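Local structure of putative (Helicobacter pylori, 4O8S) at residues 75-79 with 80-84; 207-210 with 211-214. The protein probably acts as a nucleotidyltransferase, belonging by its fold to that superfamily and by its sequence to the AbiEii toxin family. All coordinates share one frame; numbering follows the deposited sequence.

Interaction 1. Residues 75-79 with 80-84; sequences IKKDT and DSVGR
Lys77 and Arg84 form an antiparallel hydrogen-bonded pair near the closed end of a beta hairpin, and Lys76 joins Lys77 opposite Arg84, which makes a classic beta bulge. Both bulge amides reach the same carbonyl: Arg84 O accepts from Lys76 N at 2.7 Å and from Lys77 N at 3.1 Å, the second lying in the carbonyl plane on a lone pair. Arg84 N returns a bond to Lys77 O. One step on, Asp78 faces Gly83 as a non-hydrogen-bonded pair, and Thr79 N then gives Val82 O a nearly straight bond of 2.9 Å.

Within the turn the working group is the Thr79 hydroxyl. With chi1 at 64°, OG1 sits between the backbone N and the carbonyl carbon and leans over the turn, where it accepts from Val82 N at 3.0 Å and, at a longer 3.3 Å, from Ser81 N. Val82 CG1 lies against this same oxygen and also meets the lysine beside it: the extended Lys77 chain runs across the valine at about a right angle, its CD 3.7 Å from CG1. On that face Lys77 CB also touches Arg84 CB, and Lys77 CD comes obliquely to the guanidinium, 3.9 Å from Arg84 NH1.

Lys77 and Arg84 thus pack their aliphatic parts together while their charged ends stay apart, NZ to NH1 5.0 Å. Glu103 on the adjoining strand forms a salt bridge with Arg84, and Lys53 forms one with Asp78; the Glu103 carboxylate probably eases the crowding of positive charge.

Interaction 2. Residues 207-210 with 211-214; sequences LELG and VMAQ
Val211 begins the second half of this two-turn stretch of helix by giving its N-H to Leu207 O, a rather long 3.3 Å bond, and its CG2 rests 3.5 Å from the same oxygen. That branch lies beside the backbone N, with CG1 anti to it, which is how CG2 comes to lean back over the preceding turn.

Selenomethionine 212 (Met212) does most of the side-chain work. Its N donates to Glu208 O at 3.0 Å, and its CG passes 3.2 Å from that carbonyl oxygen. The chain then turns about the CG-SE bond (chi3 -66°), bringing CE back over Glu208 and Leu209: the methyl comes 3.9 Å from Glu208 CG and also meets Leu209, at CA and more distantly at CD1. The Glu208 and Met212 side chains cross at a slant, and beyond the crossing the glutamate carries on toward its carboxylate, which finds its partners on a neighbouring helix.

Ala213 follows with the shortest of the four backbone bonds, N to Leu209 O at 2.9 Å, and its CB packs against that oxygen. Gln214 closes the series: its N reaches Gly210 O at a long 3.3 Å, and its CG lies equally close to that oxygen.

These residues form consecutive i to i+4 steps in the helix 202-231. Leu209 and Met212 pack on helix 147-159, where His154 gives the Glu208 carboxylate a hydrogen bond and Lys158 a salt bridge, while Leu209 and Ala213 meet Leu172 and Ser176 of helix 166-176.

Interaction 1 comes first along the chain, in the hairpin formed by strands 77-78 and 82-91 of the mixed beta sheet; interaction 2 follows much later, within the long C-terminal helix 202-231. Their centres are 38 Å apart and their nearest atoms about 26 Å, so they do not touch, and they lie on opposite sides of the chain's centre. They share no helix, strand or sheet, although all four segments belong to the AbiEii family region. The surface hairpin is thus part of the sheet portion of this nucleotidyltransferase-superfamily protein and the partly buried stretch of helix part of its helical portion, with no direct contact between the two sites.

Interaction 1. Residues 75-79 with 80-84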
loop_
_atom_site.group_PDB
_atom_site.type_symbol
_atom_site.label_atom_id
_atom_site.label_comp_id
_atom_site.label_asym_id
_atom_site.label_seq_id
_atom_site.Cartn_x
_atom_site.Cartn_y
_atom_site.Cartn_z
ATOM N N ILE A 75 13.038 -12.371 -14.014
ATOM C CA ILE A 75 13.746 -11.313 -13.280
ATOM C C ILE A 75 13.932 -10.124 -14.204
ATOM O O ILE A 75 14.813 -10.152 -15.091
ATOM C CB ILE A 75 15.146 -11.786 -12.847
ATOM C CG1 ILE A 75 15.053 -13.120 -12.099
ATOM C CG2 ILE A 75 15.871 -10.702 -12.015
ATOM C CD1 ILE A 75 16.408 -13.703 -11.739
ATOM N N LYS A 76 13.106 -9.095 -14.039
ATOM C CA LYS A 76 13.194 -7.922 -14.903
ATOM C C LYS A 76 14.397 -7.117 -14.500
ATOM O O LYS A 76 15.085 -6.522 -15.343
ATOM C CB LYS A 76 11.948 -7.044 -14.797
ATOM C CG LYS A 76 10.759 -7.569 -15.587
ATOM C CD LYS A 76 9.620 -6.540 -15.642
ATOM C CE LYS A 76 9.943 -5.299 -16.451
ATOM N NZ LYS A 76 9.884 -5.632 -17.905
ATOM N N LYS A 77 14.661 -7.120 -13.201
ATOM C CA LYS A 77 15.723 -6.295 -12.671
ATOM C C LYS A 77 16.194 -6.825 -11.317
ATOM O O LYS A 77 15.391 -7.091 -10.416
ATOM C CB LYS A 77 15.220 -4.853 -12.557
ATOM C CG LYS A 77 16.297 -3.821 -12.301
ATOM C CD LYS A 77 15.886 -2.466 -12.880
ATOM C CE LYS A 77 17.079 -1.525 -12.987
ATOM N NZ LYS A 77 16.683 -0.169 -13.475
ATOM N N ASP A 78 17.499 -7.003 -11.185
ATOM C CA ASP A 78 18.100 -7.316 -9.903
ATOM C C ASP A 78 19.411 -6.540 -9.849
ATOM O O ASP A 78 20.426 -6.957 -10.430
ATOM C CB ASP A 78 18.322 -8.824 -9.761
ATOM C CG ASP A 78 19.175 -9.185 -8.551
ATOM O OD1 ASP A 78 19.166 -8.419 -7.556
ATOM O OD2 ASP A 78 19.852 -10.247 -8.590
ATOM N N THR A 79 19.365 -5.389 -9.182
ATOM C CA THR A 79 20.526 -4.507 -9.041
ATOM C C THR A 79 20.771 -4.192 -7.578
ATOM O O THR A 79 20.105 -4.745 -6.694
ATOM C CB THR A 79 20.298 -3.165 -9.736
ATOM O OG1 THR A 79 19.213 -2.491 -9.092
ATOM C CG2 THR A 79 19.979 -3.354 -11.214
ATOM N N ASP A 80 21.707 -3.283 -7.327
ATOM C CA ASP A 80 22.048 -2.896 -5.964
ATOM C C ASP A 80 20.888 -2.212 -5.265
ATOM O O ASP A 80 20.790 -2.239 -4.037
ATOM C CB ASP A 80 23.229 -1.913 -5.966
ATOM C CG ASP A 80 24.568 -2.615 -6.021
ATOM O OD1 ASP A 80 24.605 -3.832 -5.728
ATOM O OD2 ASP A 80 25.581 -1.947 -6.349
ATOM N N SER A 81 20.029 -1.573 -6.047
ATOM C CA SER A 81 19.015 -0.700 -5.480
ATOM C C SER A 81 17.585 -1.210 -5.704
ATOM O O SER A 81 16.668 -0.820 -4.977
ATOM C CB SER A 81 19.170 0.707 -6.056
ATOM O OG SER A 81 18.751 0.730 -7.410
ATOM N N VAL A 82 17.388 -2.072 -6.703
ATOM C CA VAL A 82 16.038 -2.528 -7.007
ATOM C C VAL A 82 15.949 -3.987 -7.460
ATOM O O VAL A 82 16.835 -4.501 -8.164
ATOM C CB VAL A 82 15.347 -1.579 -8.026
ATOM C CG1 VAL A 82 16.145 -1.493 -9.292
ATOM C CG2 VAL A 82 13.934 -2.040 -8.339
ATOM N N GLY A 83 14.884 -4.655 -7.020
ATOM C CA GLY A 83 14.543 -5.995 -7.470
ATOM C C GLY A 83 13.161 -5.945 -8.100
ATOM O O GLY A 83 12.240 -5.337 -7.541
ATOM N N ARG A 84 13.011 -6.542 -9.276
ATOM C CA ARG A 84 11.731 -6.545 -9.962
ATOM C C ARG A 84 11.512 -7.870 -10.653
ATOM O O ARG A 84 12.274 -8.258 -11.560
ATOM C CB ARG A 84 11.635 -5.380 -10.950
ATOM C CG ARG A 84 10.305 -5.295 -11.678
ATOM C CD ARG A 84 10.152 -3.939 -12.381
ATOM N NE ARG A 84 10.298 -2.814 -11.457
ATOM C CZ ARG A 84 11.190 -1.836 -11.592
ATOM N NH1 ARG A 84 12.022 -1.843 -12.624
ATOM N NH2 ARG A 84 11.248 -0.845 -10.699
#

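Interaction 2. Residues 207-210 with 211-214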
loop_
_atom_site.group_PDB
_atom_site.type_symbol
_atom_site.label_atom_id
_atom_site.label_comp_id
_atom_site.label_asym_id
_atom_site.label_seq_id
_atom_site.Cartn_x
_atom_site.Cartn_y
_atom_site.Cartn_z
ATOM N N LEU A 207 -14.754 14.994 -1.255
ATOM C CA LEU A 207 -15.324 15.921 -0.280
ATOM C C LEU A 207 -15.007 15.473 1.126
ATOM O O LEU A 207 -14.537 16.262 1.942
ATOM C CB LEU A 207 -16.850 16.005 -0.433
ATOM C CG LEU A 207 -17.332 16.849 -1.613
ATOM C CD1 LEU A 207 -18.845 16.721 -1.810
ATOM C CD2 LEU A 207 -16.933 18.304 -1.387
ATOM N N GLU A 208 -15.271 14.202 1.402
ATOM C CA GLU A 208 -15.077 13.673 2.738
ATOM C C GLU A 208 -13.615 13.755 3.198
ATOM O O GLU A 208 -13.349 14.085 4.368
ATOM C CB GLU A 208 -15.611 12.241 2.844
ATOM C CG GLU A 208 -15.559 11.729 4.274
ATOM C CD GLU A 208 -16.227 10.382 4.457
ATOM O OE1 GLU A 208 -16.329 9.626 3.465
ATOM O OE2 GLU A 208 -16.641 10.085 5.607
ATOM N N LEU A 209 -12.672 13.471 2.293
ATOM C CA LEU A 209 -11.250 13.550 2.650
ATOM C C LEU A 209 -10.805 14.971 2.983
ATOM O O LEU A 209 -10.096 15.181 3.973
ATOM C CB LEU A 209 -10.335 12.968 1.556
ATOM C CG LEU A 209 -8.841 13.183 1.872
ATOM C CD1 LEU A 209 -8.463 12.492 3.187
ATOM C CD2 LEU A 209 -7.919 12.744 0.722
ATOM N N GLY A 210 -11.195 15.941 2.157
ATOM C CA GLY A 210 -10.830 17.328 2.406
ATOM C C GLY A 210 -11.252 17.788 3.792
ATOM O O GLY A 210 -10.482 18.438 4.529
ATOM N N VAL A 211 -12.472 17.421 4.170
ATOM C CA VAL A 211 -13.000 17.812 5.473
ATOM C C VAL A 211 -12.328 17.064 6.624
ATOM O O VAL A 211 -11.974 17.682 7.632
ATOM C CB VAL A 211 -14.535 17.648 5.524
ATOM C CG1 VAL A 211 -15.067 17.928 6.919
ATOM C CG2 VAL A 211 -15.182 18.580 4.506
HETATM N N MSE A 212 -12.150 15.748 6.492
HETATM C CA MSE A 212 -11.461 14.969 7.531
HETATM C C MSE A 212 -10.054 15.484 7.775
HETATM O O MSE A 212 -9.590 15.527 8.917
HETATM C CB MSE A 212 -11.380 13.483 7.163
HETATM C CG MSE A 212 -12.726 12.765 7.172
HETATM SE SE MSE A 212 -12.542 10.805 6.910
HETATM C CE MSE A 212 -11.868 10.870 5.113
ATOM N N ALA A 213 -9.371 15.871 6.699
ATOM C CA ALA A 213 -8.002 16.348 6.825
ATOM C C ALA A 213 -7.984 17.638 7.635
ATOM O O ALA A 213 -7.051 17.880 8.396
ATOM C CB ALA A 213 -7.389 16.557 5.466
ATOM N N GLN A 214 -9.020 18.462 7.473
ATOM C CA GLN A 214 -9.152 19.681 8.256
ATOM C C GLN A 214 -9.275 19.342 9.724
ATOM O O GLN A 214 -8.564 19.909 10.559
ATOM C CB GLN A 214 -10.392 20.471 7.832
ATOM C CG GLN A 214 -10.307 21.093 6.457
ATOM C CD GLN A 214 -11.321 22.206 6.270
ATOM O OE1 GLN A 214 -12.193 22.424 7.123
ATOM N NE2 GLN A 214 -11.209 22.927 5.156
#